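Local coordinates for type IV secretion system protein VirB11 (PDB 2GZA), which hydrolyses ATP as the hexameric VirB11 ATPase of the Brucella suis type IV secretion system, a member of the GSP E family, at residues D84-D87 / S88-V91. Sequence-based numbering, arbitrary orientation.
Sequences DISD and SRPV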
# COMPACT_ATOMS: atom_id res chain seq x y z
N ASP C 84 1.18 18.00 36.45
CA ASP C 84 0.89 17.24 37.66
C ASP C 84 1.70 15.95 37.71
O ASP C 84 1.67 15.14 36.78
CB ASP C 84 -0.62 16.95 37.78
CG ASP C 84 -1.21 16.32 36.52
OD1 ASP C 84 -1.02 16.88 35.42
OD2 ASP C 84 -1.87 15.26 36.64
N ILE C 85 2.42 15.79 38.81
CA ILE C 85 3.07 14.54 39.10
C ILE C 85 2.25 13.81 40.18
O ILE C 85 2.49 13.93 41.38
CB ILE C 85 4.57 14.68 39.50
CG1 ILE C 85 5.20 13.30 39.68
CG2 ILE C 85 4.74 15.54 40.75
CD1 ILE C 85 6.65 13.22 39.25
N SER C 86 1.27 13.10 39.68
CA SER C 86 0.36 12.30 40.46
C SER C 86 0.79 10.86 40.30
O SER C 86 1.75 10.55 39.59
CB SER C 86 -1.08 12.49 39.98
OG SER C 86 -1.20 12.22 38.59
N ASP C 87 0.05 9.97 40.97
CA ASP C 87 0.26 8.54 40.91
C ASP C 87 -0.34 7.96 39.61
O ASP C 87 -0.11 6.79 39.28
CB ASP C 87 -0.24 7.92 42.23
CG ASP C 87 -0.91 6.59 42.08
OD1 ASP C 87 -2.13 6.51 42.37
OD2 ASP C 87 -0.22 5.62 41.69
N SER C 88 -1.09 8.80 38.86
CA SER C 88 -1.64 8.45 37.53
C SER C 88 -0.87 9.17 36.41
O SER C 88 -1.13 8.96 35.22
CB SER C 88 -3.14 8.74 37.47
OG SER C 88 -3.43 10.03 38.00
N ARG C 89 0.08 10.00 36.82
CA ARG C 89 1.04 10.65 35.91
C ARG C 89 2.40 10.73 36.62
O ARG C 89 2.78 11.78 37.14
CB ARG C 89 0.54 12.02 35.47
CG ARG C 89 -0.46 11.94 34.32
CD ARG C 89 -1.00 13.29 33.89
NE ARG C 89 -1.81 13.17 32.68
CZ ARG C 89 -2.62 14.11 32.20
NH1 ARG C 89 -2.77 15.26 32.84
NH2 ARG C 89 -3.31 13.88 31.09
N PRO C 90 3.12 9.60 36.65
CA PRO C 90 4.34 9.47 37.45
C PRO C 90 5.67 9.76 36.75
O PRO C 90 6.72 9.66 37.38
CB PRO C 90 4.28 8.00 37.88
CG PRO C 90 3.29 7.32 36.93
CD PRO C 90 2.80 8.34 35.97
N VAL C 91 5.64 10.11 35.47
CA VAL C 91 6.85 10.46 34.74
C VAL C 91 6.80 11.93 34.33
O VAL C 91 5.86 12.37 33.67
CB VAL C 91 7.09 9.53 33.53
CG1 VAL C 91 8.27 10.01 32.70
CG2 VAL C 91 7.33 8.11 34.01
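Ser86 and Arg89 close a type I beta turn, with Asp87 and Ser88 at its corners. The bond that closes it, from Arg89 N to Ser86 O, is weak, at 3.3 Å. A second polar link spans the same turn between hydroxyls: Ser86 OG and Ser88 OG lie 3.2 Å apart and share a hydrogen bond. Both oxygens sit between their own backbone N and carbonyl carbon (chi1 55° and 47°), and this brings the two short side chains together on one flank of the turn.

A salt bridge then ties the turn's last residue, Arg89, back to Asp84, two residues ahead of the turn. The side chain of Arg89 runs out extended from CG to NE, carrying NH1 to 3.5 Å from Asp84 OD1, a long salt bridge. OD1 approaches the rim of the guanidinium, roughly level with it, but the carboxylate is turned 61° from that plane, and its other oxygen, OD2, lies 3.5 Å from Arg89 CD, against the aliphatic part of the chain.

Weaker contacts add to these. Ile85 CA directs a CA-H...O contact to Arg89 O at 3.4 Å, and Ile85 CD1 comes within 4.0 Å of Pro90 O.

The example illustrates how a tight turn redirects a chain at the surface: the loop leaves helix 67-81, with Ile85 packed on its Thr75 and Ala78 and on Ile104, and passes through Pro90 into strand 91-95, outermost in this chain's sheet and antiparallel to strand 101-105.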